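Local coordinates for plasma serine protease inhibitor (Homo sapiens, PDB 3DY0), which inhibits serine proteases in blood plasma and other body fluids, binding them irreversibly through its reactive centre loop with heparin as cofactor, at residues 209-214 with 251-256; 203-208 with 258-263. All blocks are in the same frame, centred on the assembly; numbering follows the deposited sequence.

Contact 1: residues 209-214 with 251-256. With SGN (2-deoxy-6-O-sulfo-2-(sulfoamino)-alpha-D-glucopyranose), chain C; NO3 (nitrate ion), chain D.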
ATOM      1  N   LEU A 209       4.899   9.177  21.867  1.00 12.91           N
ATOM      2  CA  LEU A 209       3.644   9.065  22.590  1.00 12.54           C
ATOM      3  C   LEU A 209       3.506   7.679  23.192  1.00 14.09           C
ATOM      4  O   LEU A 209       3.805   6.673  22.544  1.00 13.26           O
ATOM      5  CB  LEU A 209       2.445   9.323  21.669  1.00 14.73           C
ATOM      6  CG  LEU A 209       1.070   9.173  22.332  1.00 18.20           C
ATOM      7  CD1 LEU A 209       0.895  10.254  23.384  1.00 19.81           C
ATOM      8  CD2 LEU A 209      -0.031   9.273  21.288  1.00 18.37           C
ATOM      9  N   LEU A 210       3.075   7.638  24.447  1.00 13.13           N
ATOM     10  CA  LEU A 210       2.825   6.384  25.132  1.00 14.50           C
ATOM     11  C   LEU A 210       1.304   6.284  25.082  1.00 15.58           C
ATOM     12  O   LEU A 210       0.602   7.061  25.734  1.00 17.18           O
ATOM     13  CB  LEU A 210       3.306   6.443  26.585  1.00 15.82           C
ATOM     14  CG  LEU A 210       2.980   5.229  27.463  1.00 17.27           C
ATOM     15  CD1 LEU A 210       3.639   3.979  26.898  1.00 17.90           C
ATOM     16  CD2 LEU A 210       3.465   5.489  28.881  1.00 18.37           C
ATOM     17  N   ASP A 211       0.803   5.360  24.273  1.00 13.54           N
ATOM     18  CA  ASP A 211      -0.634   5.165  24.129  1.00 15.19           C
ATOM     19  C   ASP A 211      -1.072   4.119  25.150  1.00 16.02           C
ATOM     20  O   ASP A 211      -0.870   2.922  24.962  1.00 15.07           O
ATOM     21  CB  ASP A 211      -0.947   4.714  22.694  1.00 16.05           C
ATOM     22  CG  ASP A 211      -2.435   4.556  22.434  1.00 17.41           C
ATOM     23  OD1 ASP A 211      -2.831   4.595  21.252  1.00 16.48           O
ATOM     24  OD2 ASP A 211      -3.204   4.381  23.400  1.00 16.60           O
ATOM     25  N   ARG A 212      -1.663   4.587  26.245  1.00 17.23           N
ATOM     26  CA  ARG A 212      -2.104   3.695  27.309  1.00 18.84           C
ATOM     27  C   ARG A 212      -3.418   2.991  26.993  1.00 18.77           C
ATOM     28  O   ARG A 212      -3.761   1.995  27.629  1.00 20.01           O
ATOM     29  CB  ARG A 212      -2.234   4.470  28.623  1.00 21.43           C
ATOM     30  CG  ARG A 212      -0.910   4.974  29.173  1.00 25.07           C
ATOM     31  CD  ARG A 212      -1.109   5.843  30.408  1.00 29.49           C
ATOM     32  NE  ARG A 212       0.157   6.357  30.931  1.00 34.06           N
ATOM     33  CZ  ARG A 212       1.111   5.601  31.468  1.00 35.46           C
ATOM     34  NH1 ARG A 212       0.953   4.287  31.560  1.00 37.55           N
ATOM     35  NH2 ARG A 212       2.228   6.162  31.915  1.00 36.50           N
ATOM     36  N   ASN A 213      -4.152   3.506  26.012  1.00 19.37           N
ATOM     37  CA  ASN A 213      -5.423   2.909  25.622  1.00 19.24           C
ATOM     38  C   ASN A 213      -5.188   1.615  24.847  1.00 18.82           C
ATOM     39  O   ASN A 213      -5.773   0.576  25.156  1.00 19.37           O
ATOM     40  CB  ASN A 213      -6.228   3.893  24.771  1.00 22.83           C
ATOM     41  CG  ASN A 213      -7.501   3.283  24.223  1.00 26.82           C
ATOM     42  OD1 ASN A 213      -8.316   2.739  24.970  1.00 30.03           O
ATOM     43  ND2 ASN A 213      -7.683   3.374  22.910  1.00 28.57           N
ATOM     44  N   LEU A 214      -4.325   1.678  23.837  1.00 17.11           N
ATOM     45  CA  LEU A 214      -4.024   0.499  23.038  1.00 15.75           C
ATOM     46  C   LEU A 214      -2.822  -0.249  23.596  1.00 14.39           C
ATOM     47  O   LEU A 214      -2.602  -1.416  23.274  1.00 14.75           O
ATOM     48  CB  LEU A 214      -3.765   0.896  21.584  1.00 15.88           C
ATOM     49  CG  LEU A 214      -4.993   1.434  20.848  1.00 18.45           C
ATOM     50  CD1 LEU A 214      -4.632   1.741  19.403  1.00 19.70           C
ATOM     51  CD2 LEU A 214      -6.122   0.408  20.921  1.00 19.99           C
ATOM     52  N   LEU A 251      -4.778   6.832  14.009  1.00 11.61           N
ATOM     53  CA  LEU A 251      -3.613   7.426  13.369  1.00 10.61           C
ATOM     54  C   LEU A 251      -3.653   8.938  13.543  1.00 12.73           C
ATOM     55  O   LEU A 251      -2.636   9.554  13.866  1.00 11.03           O
ATOM     56  CB  LEU A 251      -3.570   7.072  11.878  1.00 11.31           C
ATOM     57  CG  LEU A 251      -2.423   7.712  11.092  1.00 11.43           C
ATOM     58  CD1 LEU A 251      -1.084   7.284  11.691  1.00 13.21           C
ATOM     59  CD2 LEU A 251      -2.511   7.297   9.631  1.00 13.92           C
ATOM     60  N   ARG A 252      -4.826   9.538  13.341  1.00 11.45           N
ATOM     61  CA  ARG A 252      -4.952  10.985  13.513  1.00 13.95           C
ATOM     62  C   ARG A 252      -4.583  11.365  14.943  1.00 12.98           C
ATOM     63  O   ARG A 252      -3.915  12.371  15.174  1.00 12.43           O
ATOM     64  CB  ARG A 252      -6.384  11.461  13.240  1.00 15.77           C
ATOM     65  CG  ARG A 252      -6.816  11.441  11.788  1.00 19.51           C
ATOM     66  CD  ARG A 252      -8.019  12.369  11.580  1.00 20.95           C
ATOM     67  NE  ARG A 252      -9.167  12.004  12.410  1.00 22.98           N
ATOM     68  CZ  ARG A 252     -10.017  11.021  12.128  1.00 22.90           C
ATOM     69  NH1 ARG A 252      -9.859  10.300  11.028  1.00 23.48           N
ATOM     70  NH2 ARG A 252     -11.028  10.758  12.949  1.00 24.79           N
ATOM     71  N   LYS A 253      -5.026  10.557  15.901  1.00 13.76           N
ATOM     72  CA  LYS A 253      -4.743  10.823  17.306  1.00 14.67           C
ATOM     73  C   LYS A 253      -3.245  10.807  17.572  1.00 14.23           C
ATOM     74  O   LYS A 253      -2.710  11.720  18.209  1.00 13.90           O
ATOM     75  CB  LYS A 253      -5.425   9.784  18.199  1.00 17.06           C
ATOM     76  CG  LYS A 253      -5.173   9.999  19.688  1.00 20.88           C
ATOM     77  CD  LYS A 253      -5.741   8.870  20.543  1.00 23.06           C
ATOM     78  CE  LYS A 253      -4.888   7.611  20.457  1.00 25.67           C
ATOM     79  NZ  LYS A 253      -4.785   7.081  19.071  1.00 26.53           N
ATOM     80  N   TRP A 254      -2.570   9.768  17.089  1.00 14.15           N
ATOM     81  CA  TRP A 254      -1.133   9.646  17.292  1.00 14.02           C
ATOM     82  C   TRP A 254      -0.385  10.851  16.737  1.00 15.27           C
ATOM     83  O   TRP A 254       0.422  11.467  17.435  1.00 15.83           O
ATOM     84  CB  TRP A 254      -0.589   8.370  16.634  1.00 13.36           C
ATOM     85  CG  TRP A 254      -1.001   7.089  17.317  1.00 12.80           C
ATOM     86  CD1 TRP A 254      -1.417   6.943  18.608  1.00 14.05           C
ATOM     87  CD2 TRP A 254      -0.986   5.769  16.751  1.00 12.09           C
ATOM     88  NE1 TRP A 254      -1.661   5.619  18.884  1.00 13.26           N
ATOM     89  CE2 TRP A 254      -1.403   4.876  17.764  1.00 12.03           C
ATOM     90  CE3 TRP A 254      -0.656   5.256  15.489  1.00 12.61           C
ATOM     91  CZ2 TRP A 254      -1.503   3.495  17.553  1.00 12.44           C
ATOM     92  CZ3 TRP A 254      -0.755   3.880  15.281  1.00 11.50           C
ATOM     93  CH2 TRP A 254      -1.173   3.020  16.308  1.00 11.97           C
ATOM     94  N   LEU A 255      -0.663  11.181  15.482  1.00 14.35           N
ATOM     95  CA  LEU A 255      -0.004  12.293  14.819  1.00 14.05           C
ATOM     96  C   LEU A 255      -0.210  13.646  15.493  1.00 14.74           C
ATOM     97  O   LEU A 255       0.703  14.468  15.517  1.00 17.02           O
ATOM     98  CB  LEU A 255      -0.458  12.371  13.359  1.00 13.28           C
ATOM     99  CG  LEU A 255       0.011  11.243  12.435  1.00 14.82           C
ATOM    100  CD1 LEU A 255      -0.723  11.322  11.107  1.00 17.79           C
ATOM    101  CD2 LEU A 255       1.510  11.344  12.223  1.00 14.28           C
ATOM    102  N   LYS A 256      -1.389  13.881  16.057  1.00 14.28           N
ATOM    103  CA  LYS A 256      -1.649  15.172  16.691  1.00 15.21           C
ATOM    104  C   LYS A 256      -1.247  15.241  18.162  1.00 15.51           C
ATOM    105  O   LYS A 256      -1.014  16.332  18.693  1.00 15.45           O
ATOM    106  CB  LYS A 256      -3.129  15.555  16.533  1.00 14.57           C
ATOM    107  CG  LYS A 256      -4.102  14.830  17.455  1.00 15.27           C
ATOM    108  CD  LYS A 256      -5.540  15.000  16.965  1.00 16.06           C
ATOM    109  CE  LYS A 256      -6.550  14.453  17.962  1.00 17.42           C
ATOM    110  NZ  LYS A 256      -6.729  15.367  19.131  1.00 19.30           N
TER
HETATM  111  C1  SGN C   4     -14.914   6.152  21.540  1.00 78.42           C
HETATM  112  C2  SGN C   4     -14.922   5.805  23.054  1.00 79.71           C
HETATM  113  C3  SGN C   4     -14.344   6.991  23.858  1.00 80.70           C
HETATM  114  C4  SGN C   4     -12.889   7.229  23.384  1.00 82.96           C
HETATM  115  C5  SGN C   4     -12.938   7.563  21.854  1.00 81.52           C
HETATM  116  C6  SGN C   4     -11.569   7.790  21.193  1.00 82.47           C
HETATM  117  N2  SGN C   4     -16.306   5.490  23.452  1.00 79.36           N
HETATM  118  O3  SGN C   4     -14.342   6.673  25.237  1.00 81.23           O
HETATM  119  O4  SGN C   4     -12.338   8.083  24.393  1.00 87.94           O
HETATM  120  O5  SGN C   4     -13.595   6.500  21.112  1.00 80.14           O
HETATM  121  O6  SGN C   4     -10.806   6.608  21.311  1.00 83.36           O
HETATM  122  S1  SGN C   4     -16.869   3.946  23.353  1.00 79.22           S
HETATM  123  O1S SGN C   4     -17.821   3.973  22.277  1.00 78.77           O
HETATM  124  O2S SGN C   4     -17.487   3.676  24.620  1.00 79.11           O
HETATM  125  O3S SGN C   4     -15.776   3.064  23.067  1.00 79.33           O
HETATM  126  S2  SGN C   4      -9.539   6.199  20.492  1.00 83.95           S
HETATM  127  O4S SGN C   4      -8.571   7.234  20.709  1.00 83.90           O
HETATM  128  O5S SGN C   4      -9.987   6.143  19.127  1.00 83.84           O
HETATM  129  O6S SGN C   4      -9.117   4.923  20.989  1.00 84.00           O
HETATM  130  N   NO3 D 507      -3.125   7.754  25.842  1.00 55.89           N
HETATM  131  O1  NO3 D 507      -4.139   7.107  25.646  1.00 55.47           O
HETATM  132  O2  NO3 D 507      -2.783   8.609  25.045  1.00 56.12           O
HETATM  133  O3  NO3 D 507      -2.451   7.545  26.837  1.00 55.50           O

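Contact 2: residues 203-208 with 258-263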
ATOM      1  N   GLU A 203      20.702   8.482  19.398  1.00 13.71           N
ATOM      2  CA  GLU A 203      20.112   9.201  20.517  1.00 15.39           C
ATOM      3  C   GLU A 203      19.771  10.561  19.927  1.00 15.04           C
ATOM      4  O   GLU A 203      20.627  11.223  19.335  1.00 15.67           O
ATOM      5  CB  GLU A 203      21.112   9.351  21.663  1.00 19.23           C
ATOM      6  CG  GLU A 203      20.481   9.916  22.927  1.00 23.60           C
ATOM      7  CD  GLU A 203      21.473  10.073  24.059  1.00 28.03           C
ATOM      8  OE1 GLU A 203      22.082   9.059  24.463  1.00 31.26           O
ATOM      9  OE2 GLU A 203      21.641  11.210  24.544  1.00 31.56           O
ATOM     10  N   ASP A 204      18.518  10.975  20.073  1.00 13.24           N
ATOM     11  CA  ASP A 204      18.088  12.243  19.498  1.00 13.76           C
ATOM     12  C   ASP A 204      16.723  12.600  20.068  1.00 13.05           C
ATOM     13  O   ASP A 204      16.169  11.868  20.884  1.00 12.67           O
ATOM     14  CB  ASP A 204      17.986  12.082  17.975  1.00 15.37           C
ATOM     15  CG  ASP A 204      17.970  13.408  17.228  1.00 17.21           C
ATOM     16  OD1 ASP A 204      18.000  14.472  17.873  1.00 17.06           O
ATOM     17  OD2 ASP A 204      17.928  13.373  15.978  1.00 20.21           O
ATOM     18  N   GLN A 205      16.192  13.741  19.648  1.00 14.08           N
ATOM     19  CA  GLN A 205      14.866  14.152  20.083  1.00 15.51           C
ATOM     20  C   GLN A 205      13.907  13.582  19.047  1.00 14.06           C
ATOM     21  O   GLN A 205      14.147  13.700  17.845  1.00 15.21           O
ATOM     22  CB  GLN A 205      14.741  15.671  20.099  1.00 16.94           C
ATOM     23  CG  GLN A 205      13.388  16.158  20.587  1.00 20.55           C
ATOM     24  CD  GLN A 205      13.197  17.645  20.372  1.00 21.85           C
ATOM     25  OE1 GLN A 205      13.028  18.103  19.242  1.00 25.86           O
ATOM     26  NE2 GLN A 205      13.235  18.407  21.457  1.00 23.87           N
ATOM     27  N   TYR A 206      12.830  12.957  19.508  1.00 12.99           N
ATOM     28  CA  TYR A 206      11.848  12.363  18.607  1.00 12.72           C
ATOM     29  C   TYR A 206      10.427  12.632  19.058  1.00 13.80           C
ATOM     30  O   TYR A 206      10.174  12.844  20.249  1.00 14.77           O
ATOM     31  CB  TYR A 206      11.976  10.835  18.579  1.00 13.30           C
ATOM     32  CG  TYR A 206      13.285  10.263  18.103  1.00 11.76           C
ATOM     33  CD1 TYR A 206      13.476   9.928  16.763  1.00 11.33           C
ATOM     34  CD2 TYR A 206      14.311   9.990  19.005  1.00 10.42           C
ATOM     35  CE1 TYR A 206      14.658   9.324  16.336  1.00 11.02           C
ATOM     36  CE2 TYR A 206      15.490   9.389  18.590  1.00 11.42           C
ATOM     37  CZ  TYR A 206      15.656   9.056  17.257  1.00 10.18           C
ATOM     38  OH  TYR A 206      16.822   8.440  16.859  1.00 12.18           O
ATOM     39  N   HIS A 207       9.497  12.629  18.108  0.50 14.06           N
ATOM     40  CA  HIS A 207       8.091  12.799  18.443  0.50 13.70           C
ATOM     41  C   HIS A 207       7.728  11.456  19.059  0.50 12.79           C
ATOM     42  O   HIS A 207       7.956  10.403  18.459  0.50 11.54           O
ATOM     43  CB  HIS A 207       7.255  13.068  17.192  0.50 16.28           C
ATOM     44  CG  HIS A 207       7.136  14.521  16.852  0.50 18.45           C
ATOM     45  ND1 HIS A 207       6.498  15.426  17.673  0.50 20.88           N
ATOM     46  CD2 HIS A 207       7.580  15.228  15.786  0.50 20.42           C
ATOM     47  CE1 HIS A 207       6.553  16.628  17.128  0.50 21.14           C
ATOM     48  NE2 HIS A 207       7.205  16.536  15.982  0.50 21.28           N
ATOM     49  N   TYR A 208       7.175  11.496  20.262  1.00 10.90           N
ATOM     50  CA  TYR A 208       6.848  10.281  20.986  1.00 11.44           C
ATOM     51  C   TYR A 208       5.522  10.341  21.718  1.00 12.26           C
ATOM     52  O   TYR A 208       5.079  11.406  22.140  1.00 12.68           O
ATOM     53  CB  TYR A 208       7.979  10.040  21.994  1.00 11.76           C
ATOM     54  CG  TYR A 208       7.784   8.909  22.978  1.00 11.97           C
ATOM     55  CD1 TYR A 208       8.180   7.609  22.665  1.00 12.31           C
ATOM     56  CD2 TYR A 208       7.248   9.147  24.244  1.00 14.51           C
ATOM     57  CE1 TYR A 208       8.059   6.574  23.595  1.00 13.57           C
ATOM     58  CE2 TYR A 208       7.116   8.115  25.181  1.00 14.42           C
ATOM     59  CZ  TYR A 208       7.529   6.833  24.848  1.00 14.30           C
ATOM     60  OH  TYR A 208       7.433   5.817  25.772  1.00 16.24           O
ATOM     61  N   PHE A 258       1.474  13.668  19.463  1.00 17.49           N
ATOM     62  CA  PHE A 258       2.930  13.508  19.545  1.00 18.81           C
ATOM     63  C   PHE A 258       3.588  14.629  20.350  1.00 18.59           C
ATOM     64  O   PHE A 258       3.241  15.795  20.180  1.00 19.83           O
ATOM     65  CB  PHE A 258       3.528  13.546  18.132  1.00 19.45           C
ATOM     66  CG  PHE A 258       3.799  12.194  17.534  1.00 19.96           C
ATOM     67  CD1 PHE A 258       3.839  12.038  16.150  1.00 23.37           C
ATOM     68  CD2 PHE A 258       4.065  11.094  18.340  1.00 22.16           C
ATOM     69  CE1 PHE A 258       4.140  10.807  15.578  1.00 21.37           C
ATOM     70  CE2 PHE A 258       4.370   9.855  17.777  1.00 22.08           C
ATOM     71  CZ  PHE A 258       4.407   9.713  16.392  1.00 24.17           C
ATOM     72  N   LYS A 259       4.545  14.277  21.208  1.00 16.99           N
ATOM     73  CA  LYS A 259       5.292  15.265  21.995  1.00 17.38           C
ATOM     74  C   LYS A 259       6.787  14.983  21.813  1.00 17.96           C
ATOM     75  O   LYS A 259       7.181  13.844  21.591  1.00 17.29           O
ATOM     76  CB  LYS A 259       4.939  15.174  23.484  1.00 19.02           C
ATOM     77  CG  LYS A 259       3.467  15.415  23.819  1.00 18.12           C
ATOM     78  CD  LYS A 259       3.003  16.813  23.427  1.00 18.39           C
ATOM     79  CE  LYS A 259       1.549  17.036  23.853  1.00 18.08           C
ATOM     80  NZ  LYS A 259       1.007  18.330  23.354  1.00 18.62           N
ATOM     81  N   LYS A 260       7.619  16.016  21.909  1.00 17.41           N
ATOM     82  CA  LYS A 260       9.059  15.832  21.744  1.00 18.55           C
ATOM     83  C   LYS A 260       9.712  15.254  22.990  1.00 18.54           C
ATOM     84  O   LYS A 260       9.466  15.713  24.106  1.00 19.20           O
ATOM     85  CB  LYS A 260       9.716  17.163  21.382  1.00 20.48           C
ATOM     86  CG  LYS A 260       9.251  17.717  20.053  1.00 23.24           C
ATOM     87  CD  LYS A 260       9.806  19.106  19.805  1.00 26.55           C
ATOM     88  CE  LYS A 260       9.260  19.679  18.511  1.00 29.47           C
ATOM     89  NZ  LYS A 260       9.700  21.082  18.295  1.00 29.81           N
ATOM     90  N   ARG A 261      10.554  14.242  22.790  1.00 17.62           N
ATOM     91  CA  ARG A 261      11.250  13.587  23.886  1.00 18.32           C
ATOM     92  C   ARG A 261      12.601  13.044  23.437  1.00 16.52           C
ATOM     93  O   ARG A 261      12.761  12.633  22.289  1.00 15.61           O
ATOM     94  CB  ARG A 261      10.404  12.433  24.425  1.00 21.08           C
ATOM     95  CG  ARG A 261      11.076  11.653  25.532  1.00 25.98           C
ATOM     96  CD  ARG A 261      10.150  10.604  26.109  1.00 27.82           C
ATOM     97  NE  ARG A 261       8.909  11.192  26.605  1.00 29.44           N
ATOM     98  CZ  ARG A 261       8.058  10.563  27.410  1.00 30.63           C
ATOM     99  NH1 ARG A 261       8.317   9.325  27.809  1.00 31.92           N
ATOM    100  NH2 ARG A 261       6.951  11.168  27.814  1.00 31.51           N
ATOM    101  N   GLN A 262      13.567  13.041  24.348  1.00 15.79           N
ATOM    102  CA  GLN A 262      14.896  12.529  24.045  1.00 15.80           C
ATOM    103  C   GLN A 262      14.877  11.010  24.203  1.00 15.02           C
ATOM    104  O   GLN A 262      14.496  10.488  25.255  1.00 13.88           O
ATOM    105  CB  GLN A 262      15.927  13.131  25.001  1.00 18.86           C
ATOM    106  CG  GLN A 262      17.367  12.891  24.585  1.00 21.47           C
ATOM    107  CD  GLN A 262      17.806  13.803  23.450  1.00 21.29           C
ATOM    108  OE1 GLN A 262      18.869  13.611  22.864  1.00 26.56           O
ATOM    109  NE2 GLN A 262      16.991  14.803  23.144  1.00 23.98           N
ATOM    110  N   LEU A 263      15.285  10.302  23.154  1.00 13.59           N
ATOM    111  CA  LEU A 263      15.311   8.845  23.186  1.00 12.50           C
ATOM    112  C   LEU A 263      16.616   8.292  22.647  1.00 12.40           C
ATOM    113  O   LEU A 263      17.234   8.888  21.765  1.00 13.57           O
ATOM    114  CB  LEU A 263      14.203   8.256  22.304  1.00 13.01           C
ATOM    115  CG  LEU A 263      12.738   8.628  22.494  1.00 13.05           C
ATOM    116  CD1 LEU A 263      11.923   8.037  21.348  1.00 14.12           C
ATOM    117  CD2 LEU A 263      12.243   8.109  23.823  1.00 14.02           C
TER

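Contact 1: residues 209-214 with 251-256
The indole of Trp254 points its N-H at the carboxylate of Asp211, and the two flat groups stand nearly upright to each other, their planes 78° apart. Asp211 OD1 lies at the ring edge, almost in the indole plane, and accepts the N-H with its anti lone pair, with NE1 to OD1 2.8 Å and the bond close to straight at 171°. CG of Asp211, anti to its backbone N, carries the carboxylate across to the helix. Its other oxygen, OD2, turns back on its own chain: the backbone N of Leu214 meets it from above the carboxylate plane at 3.0 Å, an Asx motif that pins the turn where strand 194-211 ends, and Asn213 N adds a weak bond. The carboxylate is thus gripped at both oxygens and its rotation fixed. In this serpin the pairing joins the end of a long strand to helix 248-257 next to the bound heparin fragment. Lys253, its chain bent at chi3 and chi4, crosses Asp211 at about a right angle, and its NZ makes a long salt bridge to Asp211 OD1, 3.8 Å, and a weak hydrogen bond back to Thr250 O. Lys253 CD lies 3.3 Å from sulfate oxygen O4S of the sulfated glucosamine, while Asn213 ND2 approaches O6S of the same sulfate at 2.9 Å; the nearby ammonium probably helps to balance the charges of both sulfate and Asp211. A nitrate, probably from the crystallisation liquor, accepts a bond from Arg212 N through O3. Two leucines approach the indole obliquely and cross it at about a right angle, Leu209 with CD2 3.8 Å from Trp254 CD1 and Leu214 with CD1 4.0 Å from CZ2. Cys216, Val218 and Ile232 also pack against the indole.

Contact 2: residues 203-208 with 258-263
Glu203 opens the antiparallel pairing, its CA making a CA-H...O contact with Leu263 O while its CG lies near Gln262 OE1, the carboxylate and amide planes about perpendicular. Asp204 and Leu263 form a hydrogen-bonded pair: Asp204 N to Leu263 O is 3.0 Å and the return bond, Leu263 N to Asp204 O, is nearly straight at 173°. Asp204 OD1 accepts from Gln205 N, which meets it from above the carboxylate plane; OD2 makes a salt bridge with Arg202. At the non-hydrogen-bonded pair with Gln262, Gln205 sends an extended chain obliquely across to Lys260, whose CD lies 3.4 Å from its OE1. Tyr206 and Arg261 are again hydrogen-bonded; the tyrosine crosses the Leu263 side chain obliquely, CD2 to Leu263 CB 3.7 Å, with Leu263 O at the ring edge, in plane, and its hydroxyl bonds to Arg202 O. His207, opposite Lys260, lays CB over the face of the Phe258 ring, a CH-pi contact 3.8 Å from the centroid. The rings are slid apart and barely overlap, and buried His207 ND1 has no partner in the model. Tyr208, CG anti to its backbone N (chi1 173°), stands beside Arg261. The arginine chain, bent at chi3, brings one guanidinium face over CE2, with NH1 3.1 Å from that atom and the planes 37° apart, while NH1 is held by a polar side chain of the bound peptide. Tyr208 and Lys259 form the last hydrogen-bonded pair, Tyr208 N to Lys259 O 2.7 Å, with the return bond from above the carbonyl plane. On the other side of strand 194-211 runs strand 216-222, its Val218 and Val219 packing on Phe258, Tyr206 and Leu263; helix 248-257 leads into Phe258, and a strand of the bound peptide pairs in parallel with Leu263.

From the N terminus, strand 194-211 supplies the first half of both contacts, 203-208 for contact 2 and then 209-214 for contact 1. The chain turns back through strands 216-222 and 228-234 and helix 239-245 before helix 248-257 returns to the end of the strand, closing the 36-residue loop of contact 1. It leaves that helix at once into strand 259-277, which pairs backward along 203-208 and closes the wider, 49-residue loop of contact 2 around the first, so the two nest without crossing. Leu209 N and Phe258 CD2 touch at the junction, 4.1 Å apart, tying helix packing and sheet pairing together.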